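Local coordinates for envelopment polyprotein (Bovine Schmallenberg virus BH80/Germany/2011, PDB 7A56) that probably drives entry of the virus by fusing its envelope with a host-cell membrane, as a class II fusion glycoprotein (Gc) captured here in its trimeric postfusion form, at residues A[114-120]-A[188-194]; A[256-260]-A[274-278]; A[88-94]-A[344-350]. The contacts are given in a common frame with arbitrary orientation. Residues are numbered along the deposited sequence.

Interaction 1: A[114-120]-A[188-194]; sequences SYRFLYE and KIYKKSS
Residues 114-120 and 188-192 run as antiparallel strands, their axes 138° apart in direction and 4.4 Å apart at closest approach. Tyr-115 faces Lys-192 and Phe-117 faces Tyr-190 in non-hydrogen-bonded pairs; between them Arg-116 and Lys-191 form a hydrogen-bonded pair, N of Arg-116 to O of Lys-191 at 2.8 Å and N of Lys-191 to O of Arg-116 at 2.9 Å. The register then slips by one. Leu-118, with phi/psi of -102/-55°, is the extra residue, so N of Leu-118 (2.7 Å) and N of Tyr-119 (3.3 Å) both donate to O of Ile-189, whose own N returns to O of Tyr-119 at 2.8 Å. At the other end N of Ser-193 binds O of Ser-114 (2.8 Å), and N of Ser-114 binds OG of Ser-194 (3.0 Å).

On the face of Tyr-115, Phe-117 and Tyr-190, the Phe-117 edge meets the Tyr-190 ring face in a T-shaped pair, centroids 5.8 Å apart and planes at 77°. CA of Lys-192 lies over the Tyr-115 ring, 3.9 Å from its centroid; on the reverse face CB of Ile-189 sits 3.8 Å from the Tyr-119 centroid, both CH-pi contacts. Lys-188 NZ and Glu-120 OE2 make a weak 3.5 Å salt bridge, bridged also by a water. Arg-116 (chi1 p) salt-bridges Glu-311 of the second subunit; Lys-191 (chi1 t) salt-bridges Asp-256, with only a long, weak ion pair to that Glu-311. The doubled donation to Ile-189 O defines a classic beta bulge, here within the long strand 98-134 of an antiparallel sheet.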
loop_
_atom_site.group_PDB
_atom_site.type_symbol
_atom_site.label_atom_id
_atom_site.label_comp_id
_atom_site.label_asym_id
_atom_site.label_seq_id
_atom_site.Cartn_x
_atom_site.Cartn_y
_atom_site.Cartn_z
ATOM N N SER A 114 4.404 6.575 14.404
ATOM C CA SER A 114 4.291 7.904 14.965
ATOM C C SER A 114 3.658 8.833 13.933
ATOM O O SER A 114 3.794 8.645 12.717
ATOM C CB SER A 114 5.666 8.466 15.370
ATOM O OG SER A 114 6.386 7.471 16.129
ATOM N N TYR A 115 2.967 9.852 14.432
ATOM C CA TYR A 115 2.370 10.891 13.592
ATOM C C TYR A 115 2.675 12.247 14.195
ATOM O O TYR A 115 2.872 12.381 15.415
ATOM C CB TYR A 115 0.837 10.706 13.461
ATOM C CG TYR A 115 0.446 9.528 12.572
ATOM C CD1 TYR A 115 0.707 8.181 12.971
ATOM C CD2 TYR A 115 -0.172 9.739 11.338
ATOM C CE1 TYR A 115 0.359 7.126 12.128
ATOM C CE2 TYR A 115 -0.539 8.717 10.511
ATOM C CZ TYR A 115 -0.261 7.373 10.923
ATOM O OH TYR A 115 -0.580 6.324 10.089
ATOM N N ARG A 116 2.655 13.271 13.325
ATOM C CA ARG A 116 2.896 14.633 13.781
ATOM C C ARG A 116 1.805 15.592 13.305
ATOM O O ARG A 116 1.236 15.485 12.206
ATOM C CB ARG A 116 4.259 15.185 13.351
ATOM C CG ARG A 116 4.461 15.257 11.898
ATOM C CD ARG A 116 5.756 16.014 11.583
ATOM N NE ARG A 116 6.041 15.949 10.150
ATOM C CZ ARG A 116 5.786 16.928 9.288
ATOM N NH1 ARG A 116 6.073 16.775 7.996
ATOM N NH2 ARG A 116 5.270 18.075 9.718
ATOM N N PHE A 117 1.540 16.551 14.175
ATOM C CA PHE A 117 0.412 17.428 13.959
ATOM C C PHE A 117 0.709 18.365 12.796
ATOM O O PHE A 117 1.790 18.979 12.745
ATOM C CB PHE A 117 0.110 18.212 15.223
ATOM C CG PHE A 117 -0.875 19.326 14.988
ATOM C CD1 PHE A 117 -2.239 19.075 14.965
ATOM C CD2 PHE A 117 -0.425 20.625 14.781
ATOM C CE1 PHE A 117 -3.136 20.142 14.743
ATOM C CE2 PHE A 117 -1.311 21.633 14.557
ATOM C CZ PHE A 117 -2.657 21.381 14.567
ATOM N N LEU A 118 -0.249 18.467 11.861
ATOM C CA LEU A 118 -0.162 19.415 10.744
ATOM C C LEU A 118 -1.020 20.668 10.927
ATOM O O LEU A 118 -0.480 21.769 10.848
ATOM C CB LEU A 118 -0.557 18.747 9.417
ATOM C CG LEU A 118 0.291 17.550 8.995
ATOM C CD1 LEU A 118 -0.234 17.139 7.609
ATOM C CD2 LEU A 118 1.770 17.880 8.996
ATOM N N TYR A 119 -2.330 20.526 11.164
ATOM C CA TYR A 119 -3.163 21.730 11.224
ATOM C C TYR A 119 -4.551 21.332 11.715
ATOM O O TYR A 119 -4.914 20.155 11.710
ATOM C CB TYR A 119 -3.251 22.409 9.843
ATOM C CG TYR A 119 -3.821 21.485 8.759
ATOM C CD1 TYR A 119 -5.207 21.259 8.683
ATOM C CD2 TYR A 119 -2.981 20.897 7.790
ATOM C CE1 TYR A 119 -5.745 20.491 7.706
ATOM C CE2 TYR A 119 -3.499 20.076 6.812
ATOM C CZ TYR A 119 -4.879 19.873 6.777
ATOM O OH TYR A 119 -5.433 19.041 5.833
ATOM N N GLU A 120 -5.347 22.329 12.077
ATOM C CA GLU A 120 -6.774 22.170 12.313
ATOM C C GLU A 120 -7.532 22.734 11.122
ATOM O O GLU A 120 -7.059 23.667 10.467
ATOM C CB GLU A 120 -7.233 22.923 13.566
ATOM C CG GLU A 120 -6.934 22.295 14.852
ATOM C CD GLU A 120 -7.371 23.171 16.020
ATOM O OE1 GLU A 120 -6.906 24.342 16.110
ATOM O OE2 GLU A 120 -8.191 22.691 16.839
ATOM N N LYS A 188 -8.412 17.745 13.527
ATOM C CA LYS A 188 -6.958 17.913 13.590
ATOM C C LYS A 188 -6.322 16.919 12.638
ATOM O O LYS A 188 -6.639 15.736 12.684
ATOM C CB LYS A 188 -6.393 17.687 14.995
ATOM C CG LYS A 188 -7.130 18.472 16.090
ATOM C CD LYS A 188 -6.357 18.428 17.423
ATOM C CE LYS A 188 -6.726 19.624 18.329
ATOM N NZ LYS A 188 -8.187 19.706 18.584
ATOM N N ILE A 189 -5.410 17.395 11.813
ATOM C CA ILE A 189 -4.815 16.617 10.745
ATOM C C ILE A 189 -3.358 16.379 11.113
ATOM O O ILE A 189 -2.652 17.314 11.573
ATOM C CB ILE A 189 -4.975 17.297 9.366
ATOM C CG1 ILE A 189 -6.404 17.108 8.793
ATOM C CG2 ILE A 189 -3.976 16.669 8.364
ATOM C CD1 ILE A 189 -7.591 17.642 9.594
ATOM N N TYR A 190 -2.943 15.075 10.977
ATOM C CA TYR A 190 -1.610 14.555 11.272
ATOM C C TYR A 190 -1.023 13.813 10.077
ATOM O O TYR A 190 -1.741 13.235 9.261
ATOM C CB TYR A 190 -1.643 13.561 12.420
ATOM C CG TYR A 190 -2.169 14.162 13.707
ATOM C CD1 TYR A 190 -3.528 14.231 13.951
ATOM C CD2 TYR A 190 -1.294 14.571 14.698
ATOM C CE1 TYR A 190 -4.018 14.774 15.147
ATOM C CE2 TYR A 190 -1.756 15.083 15.894
ATOM C CZ TYR A 190 -3.120 15.168 16.109
ATOM O OH TYR A 190 -3.586 15.640 17.316
ATOM N N LYS A 191 0.303 13.828 9.995
ATOM C CA LYS A 191 1.044 13.105 8.972
ATOM C C LYS A 191 1.917 12.025 9.636
ATOM O O LYS A 191 2.540 12.282 10.678
ATOM C CB LYS A 191 1.929 14.061 8.193
ATOM C CG LYS A 191 2.526 13.448 6.941
ATOM C CD LYS A 191 3.403 14.505 6.257
ATOM C CE LYS A 191 3.833 14.036 4.884
ATOM N NZ LYS A 191 4.550 15.108 4.081
ATOM N N LYS A 192 2.051 10.882 8.965
ATOM C CA LYS A 192 2.946 9.797 9.467
ATOM C C LYS A 192 4.390 10.303 9.502
ATOM O O LYS A 192 4.858 10.932 8.541
ATOM C CB LYS A 192 2.805 8.587 8.546
ATOM C CG LYS A 192 3.626 7.316 8.986
ATOM C CD LYS A 192 3.044 6.039 8.341
ATOM C CE LYS A 192 3.232 6.062 6.855
ATOM N NZ LYS A 192 2.340 5.073 6.159
ATOM N N SER A 193 5.079 10.104 10.648
ATOM C CA SER A 193 6.400 10.678 10.893
ATOM C C SER A 193 7.407 9.623 11.359
ATOM O O SER A 193 8.363 9.953 12.074
ATOM C CB SER A 193 6.308 11.830 11.908
ATOM O OG SER A 193 5.788 11.389 13.173
ATOM N N SER A 194 7.198 8.360 10.968
ATOM C CA SER A 194 8.135 7.258 11.206
ATOM C C SER A 194 7.825 6.176 10.180
ATOM O O SER A 194 6.795 6.215 9.491
ATOM C CB SER A 194 8.017 6.685 12.624
ATOM O OG SER A 194 6.803 5.962 12.752
HETATM O O HOH W 1 5.943 12.838 15.973
HETATM O O HOH W 2 -9.880 20.508 16.669
#

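Interaction 2: A[256-260]-A[274-278]; sequences DLGST and IIGSG
A type II beta turn spans Asp-256 to Ser-259; Leu-257 and Gly-258 within it, and Thr-260 after it, touch Ile-275, Gly-276 and Ser-277 at the end of strand 273-275, which pairs with 268-270 in a two-stranded sheet. Gly-258 N and Asp-256 O both hydrogen-bond Gln-268 of that sheet. CA 257 to 260 and CA 275 to 277 point 19° apart (CA-CA Gly-258 to Ile-275 6.7 Å, Thr-260 to Gly-276 6.1 Å). N of Ser-259 closes the turn on O of Asp-256 at 3.1 Å. Gly-258 has phi/psi of 91/-15°, where a CB would jam against the preceding carbonyl. Asp-256 (chi1 t) accepts N of Leu-257 at OD1, 2.8 Å; its OD2 salt-bridges Lys-191.

The Ile-275 side chain (mt) reaches between Leu-257 and Thr-260, its CD1 3.9 Å from CD1 of Leu-257 (tp) and its CG2 3.8 Å from CG2 of Thr-260. Lys-262 of the second subunit also donates to Ser-277. Thr-260 and Ser-277 both take chi1 p, and their hydroxyls, OG1 and OG, hydrogen-bond at 2.7 Å.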
loop_
_atom_site.group_PDB
_atom_site.type_symbol
_atom_site.label_atom_id
_atom_site.label_comp_id
_atom_site.label_asym_id
_atom_site.label_seq_id
_atom_site.Cartn_x
_atom_site.Cartn_y
_atom_site.Cartn_z
ATOM N N ASP A 256 -2.217 17.658 2.484
ATOM C CA ASP A 256 -1.027 17.852 3.306
ATOM C C ASP A 256 -0.875 19.348 3.658
ATOM O O ASP A 256 -1.483 20.239 3.035
ATOM C CB ASP A 256 0.223 17.310 2.552
ATOM C CG ASP A 256 1.369 16.889 3.481
ATOM O OD1 ASP A 256 1.471 17.345 4.662
ATOM O OD2 ASP A 256 2.188 16.094 2.972
ATOM N N LEU A 257 -0.091 19.622 4.704
ATOM C CA LEU A 257 0.135 21.001 5.133
ATOM C C LEU A 257 0.694 21.822 3.974
ATOM O O LEU A 257 1.633 21.394 3.278
ATOM C CB LEU A 257 1.089 21.007 6.355
ATOM C CG LEU A 257 1.420 22.411 6.922
ATOM C CD1 LEU A 257 0.173 23.123 7.495
ATOM C CD2 LEU A 257 2.485 22.311 8.009
ATOM N N GLY A 258 0.073 23.008 3.719
ATOM C CA GLY A 258 0.467 23.886 2.629
ATOM C C GLY A 258 -0.247 23.672 1.309
ATOM O O GLY A 258 -0.127 24.513 0.412
ATOM N N SER A 259 -0.937 22.566 1.131
ATOM C CA SER A 259 -1.705 22.277 -0.081
ATOM C C SER A 259 -3.132 22.753 0.142
ATOM O O SER A 259 -3.698 22.549 1.226
ATOM C CB SER A 259 -1.716 20.764 -0.381
ATOM O OG SER A 259 -0.405 20.334 -0.718
ATOM N N THR A 260 -3.704 23.426 -0.863
ATOM C CA THR A 260 -5.062 23.965 -0.713
ATOM C C THR A 260 -5.988 23.429 -1.813
ATOM O O THR A 260 -6.876 24.132 -2.324
ATOM C CB THR A 260 -5.029 25.489 -0.690
ATOM O OG1 THR A 260 -4.425 25.951 -1.893
ATOM C CG2 THR A 260 -4.208 26.032 0.546
ATOM N N ILE A 274 -2.851 30.947 9.444
ATOM C CA ILE A 274 -3.781 30.210 8.601
ATOM C C ILE A 274 -3.271 30.214 7.169
ATOM O O ILE A 274 -2.661 31.185 6.702
ATOM C CB ILE A 274 -5.199 30.796 8.644
ATOM C CG1 ILE A 274 -5.624 31.039 10.069
ATOM C CG2 ILE A 274 -6.182 29.851 7.996
ATOM C CD1 ILE A 274 -7.034 31.556 10.141
ATOM N N ILE A 275 -3.560 29.113 6.469
ATOM C CA ILE A 275 -3.208 28.889 5.069
ATOM C C ILE A 275 -4.509 28.693 4.316
ATOM O O ILE A 275 -5.325 27.847 4.696
ATOM C CB ILE A 275 -2.308 27.637 4.895
ATOM C CG1 ILE A 275 -1.000 27.801 5.672
ATOM C CG2 ILE A 275 -2.059 27.372 3.386
ATOM C CD1 ILE A 275 -0.063 26.546 5.624
ATOM N N GLY A 276 -4.694 29.440 3.224
ATOM C CA GLY A 276 -5.825 29.143 2.365
ATOM C C GLY A 276 -5.545 29.802 1.030
ATOM O O GLY A 276 -4.552 30.502 0.880
ATOM N N SER A 277 -6.346 29.502 0.043
ATOM C CA SER A 277 -6.141 30.190 -1.228
ATOM C C SER A 277 -7.504 30.393 -1.881
ATOM O O SER A 277 -8.524 29.902 -1.390
ATOM C CB SER A 277 -5.157 29.439 -2.125
ATOM O OG SER A 277 -5.705 28.221 -2.479
ATOM N N GLY A 278 -7.521 31.143 -2.991
ATOM C CA GLY A 278 -8.773 31.335 -3.703
ATOM C C GLY A 278 -8.869 32.785 -4.154
ATOM O O GLY A 278 -8.067 33.612 -3.720
#

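Interaction 3: A[88-94]-A[344-350]; sequences GINIAMP and DFDYNAY
Strands 88-92 and 346-350 pair antiparallel with regular register, axes 4.4 Å apart at closest approach and directions 150° apart. Gly-88 with Tyr-350, Asn-90 with Asn-348 and Ala-92 with Asp-346 are the hydrogen-bonded pairs; Ile-89 with Ala-349 and Ile-91 with Tyr-347 are non-hydrogen-bonded.

The Asn-90/Asn-348 and Ala-92/Asp-346 pairs are complete: N of Asn-90 to O of Asn-348 is 2.8 Å and N of Asn-348 to O of Asn-90 3.0 Å; N of Ala-92 to O of Asp-346 and N of Asp-346 to O of Ala-92 are both 2.9 Å. At the far end N of Tyr-350 donates to O of Gly-88 at 2.9 Å, but the return from N of Gly-88 to O of Tyr-350 is weak (3.2 Å, 134°). The asparagines (chi1 t in Asn-90, p in Asn-348) add a side-chain rung: ND2 of Asn-90 donates to OD1 of Asn-348 at 3.1 Å and also to Ser-98. Asp-346 OD2 accepts from N of Asn-95, Asp-344 makes a salt bridge with Arg-71, Tyr-347 OH bonds Ser-73 O and Leu-342 N, and Phe-345 O accepts from Ser-73 OG and Arg-71 NH1.

Tyr-350 (chi1 p) folds back across its partner, so that CA of Gly-88 lies over the ring, 3.8 Å from its centroid; a CB there would clash. On the reverse face CD1 of Ile-91 lies at the edge of the Tyr-347 ring, 3.4 Å from CD1 of Tyr-347.

Strand 98-134 flanks 86-92 on the side away from 346-350. Ile-89 and Ile-91 pack against strand 335-343 of the five-stranded sheet, one sheet on another; Phe-345 and Met-93 touch helix 23-40.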
loop_
_atom_site.group_PDB
_atom_site.type_symbol
_atom_site.label_atom_id
_atom_site.label_comp_id
_atom_site.label_asym_id
_atom_site.label_seq_id
_atom_site.Cartn_x
_atom_site.Cartn_y
_atom_site.Cartn_z
ATOM N N GLY A 88 -1.955 -25.765 20.717
ATOM C CA GLY A 88 -1.660 -26.643 21.848
ATOM C C GLY A 88 -0.747 -27.785 21.452
ATOM O O GLY A 88 -0.852 -28.307 20.342
ATOM N N ILE A 89 0.178 -28.140 22.346
ATOM C CA ILE A 89 1.022 -29.334 22.208
ATOM C C ILE A 89 0.874 -30.137 23.465
ATOM O O ILE A 89 1.186 -29.649 24.556
ATOM C CB ILE A 89 2.506 -29.024 21.968
ATOM C CG1 ILE A 89 2.677 -28.139 20.734
ATOM C CG2 ILE A 89 3.340 -30.355 21.818
ATOM C CD1 ILE A 89 2.603 -28.914 19.425
ATOM N N ASN A 90 0.455 -31.390 23.314
ATOM C CA ASN A 90 0.407 -32.341 24.413
ATOM C C ASN A 90 1.707 -33.154 24.508
ATOM O O ASN A 90 2.244 -33.631 23.497
ATOM C CB ASN A 90 -0.803 -33.243 24.210
ATOM C CG ASN A 90 -0.936 -34.284 25.281
ATOM O OD1 ASN A 90 -1.099 -33.960 26.466
ATOM N ND2 ASN A 90 -0.907 -35.549 24.876
ATOM N N ILE A 91 2.248 -33.214 25.724
ATOM C CA ILE A 91 3.462 -33.941 26.062
ATOM C C ILE A 91 3.037 -35.236 26.743
ATOM O O ILE A 91 2.298 -35.199 27.753
ATOM C CB ILE A 91 4.368 -33.130 27.003
ATOM C CG1 ILE A 91 4.461 -31.640 26.564
ATOM C CG2 ILE A 91 5.728 -33.803 27.059
ATOM C CD1 ILE A 91 5.019 -31.526 25.164
ATOM N N ALA A 92 3.578 -36.356 26.245
ATOM C CA ALA A 92 3.241 -37.677 26.762
ATOM C C ALA A 92 4.487 -38.545 26.898
ATOM O O ALA A 92 5.467 -38.396 26.158
ATOM C CB ALA A 92 2.224 -38.368 25.831
ATOM N N MET A 93 4.435 -39.463 27.861
ATOM C CA MET A 93 5.403 -40.559 27.921
ATOM C C MET A 93 5.435 -41.314 26.600
ATOM O O MET A 93 4.391 -41.443 25.945
ATOM C CB MET A 93 5.028 -41.511 29.051
ATOM C CG MET A 93 5.090 -40.890 30.417
ATOM S SD MET A 93 6.774 -40.410 30.874
ATOM C CE MET A 93 7.443 -42.034 31.312
ATOM N N PRO A 94 6.602 -41.805 26.171
ATOM C CA PRO A 94 6.677 -42.616 24.944
ATOM C C PRO A 94 5.779 -43.838 25.043
ATOM O O PRO A 94 5.822 -44.572 26.033
ATOM C CB PRO A 94 8.152 -43.022 24.875
ATOM C CG PRO A 94 8.848 -42.040 25.712
ATOM C CD PRO A 94 7.922 -41.657 26.800
ATOM N N ASP A 344 12.966 -37.622 26.047
ATOM C CA ASP A 344 12.376 -38.800 25.415
ATOM C C ASP A 344 10.864 -38.810 25.600
ATOM O O ASP A 344 10.312 -39.443 26.510
ATOM C CB ASP A 344 13.036 -40.061 25.997
ATOM C CG ASP A 344 12.498 -41.362 25.402
ATOM O OD1 ASP A 344 11.993 -41.393 24.252
ATOM O OD2 ASP A 344 12.629 -42.393 26.098
ATOM N N PHE A 345 10.173 -38.059 24.726
ATOM C CA PHE A 345 8.736 -37.880 24.837
ATOM C C PHE A 345 8.055 -38.079 23.490
ATOM O O PHE A 345 8.693 -38.053 22.436
ATOM C CB PHE A 345 8.426 -36.488 25.405
ATOM C CG PHE A 345 8.985 -36.305 26.762
ATOM C CD1 PHE A 345 8.350 -36.853 27.854
ATOM C CD2 PHE A 345 10.176 -35.659 26.942
ATOM C CE1 PHE A 345 8.864 -36.717 29.111
ATOM C CE2 PHE A 345 10.707 -35.530 28.213
ATOM C CZ PHE A 345 10.036 -36.039 29.296
ATOM N N ASP A 346 6.745 -38.313 23.555
ATOM C CA ASP A 346 5.863 -38.188 22.400
ATOM C C ASP A 346 5.135 -36.853 22.485
ATOM O O ASP A 346 4.768 -36.389 23.568
ATOM C CB ASP A 346 4.810 -39.291 22.340
ATOM C CG ASP A 346 5.404 -40.693 22.081
ATOM O OD1 ASP A 346 6.551 -40.838 21.572
ATOM O OD2 ASP A 346 4.665 -41.658 22.385
ATOM N N TYR A 347 4.894 -36.260 21.334
ATOM C CA TYR A 347 4.227 -34.973 21.285
ATOM C C TYR A 347 3.082 -34.996 20.275
ATOM O O TYR A 347 3.225 -35.545 19.177
ATOM C CB TYR A 347 5.202 -33.915 20.856
ATOM C CG TYR A 347 6.533 -33.884 21.540
ATOM C CD1 TYR A 347 6.727 -33.119 22.697
ATOM C CD2 TYR A 347 7.649 -34.498 20.964
ATOM C CE1 TYR A 347 7.994 -33.016 23.298
ATOM C CE2 TYR A 347 8.904 -34.437 21.588
ATOM C CZ TYR A 347 9.062 -33.709 22.750
ATOM O OH TYR A 347 10.292 -33.597 23.313
ATOM N N ASN A 348 1.958 -34.371 20.606
ATOM C CA ASN A 348 0.984 -34.184 19.546
ATOM C C ASN A 348 0.236 -32.852 19.687
ATOM O O ASN A 348 -0.123 -32.431 20.784
ATOM C CB ASN A 348 -0.026 -35.314 19.513
ATOM C CG ASN A 348 -0.951 -35.282 20.686
ATOM O OD1 ASN A 348 -0.568 -35.663 21.788
ATOM N ND2 ASN A 348 -2.178 -34.798 20.476
ATOM N N ALA A 349 -0.118 -32.281 18.554
ATOM C CA ALA A 349 -0.874 -31.026 18.549
ATOM C C ALA A 349 -2.319 -31.261 18.974
ATOM O O ALA A 349 -2.880 -32.348 18.778
ATOM C CB ALA A 349 -0.833 -30.409 17.149
ATOM N N TYR A 350 -2.946 -30.211 19.517
ATOM C CA TYR A 350 -4.373 -30.257 19.804
ATOM C C TYR A 350 -4.935 -28.839 19.764
ATOM O O TYR A 350 -4.192 -27.839 19.803
ATOM C CB TYR A 350 -4.692 -30.923 21.167
ATOM C CG TYR A 350 -4.336 -30.048 22.342
ATOM C CD1 TYR A 350 -3.014 -30.099 22.911
ATOM C CD2 TYR A 350 -5.282 -29.157 22.876
ATOM C CE1 TYR A 350 -2.677 -29.268 23.972
ATOM C CE2 TYR A 350 -4.971 -28.323 23.914
ATOM C CZ TYR A 350 -3.673 -28.359 24.451
ATOM O OH TYR A 350 -3.387 -27.502 25.481
#

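How the interactions relate
From the N terminus, the chain first passes 88-94, whose partner 344-350 comes 250 residues later; interaction 3 therefore closes a long loop that contains the other two. Inside it, interaction 1 closes a loop of 67 intervening residues by pairing long strand 98-134 with 187-192; interaction 2, following in series, closes a short loop, tying the segment after strand 248-251 to strand 273-275. Nothing crosses. Interactions 1 and 2, centres 15 Å apart, touch directly: Lys-191 NZ bridges to Asp-256 OD2 at 2.8 Å, and both contact the second subunit. Interaction 3 lies about 51 Å from interaction 1, centre to centre, yet neighbouring strands 86-92 and 98-134 place both in one extended sheet.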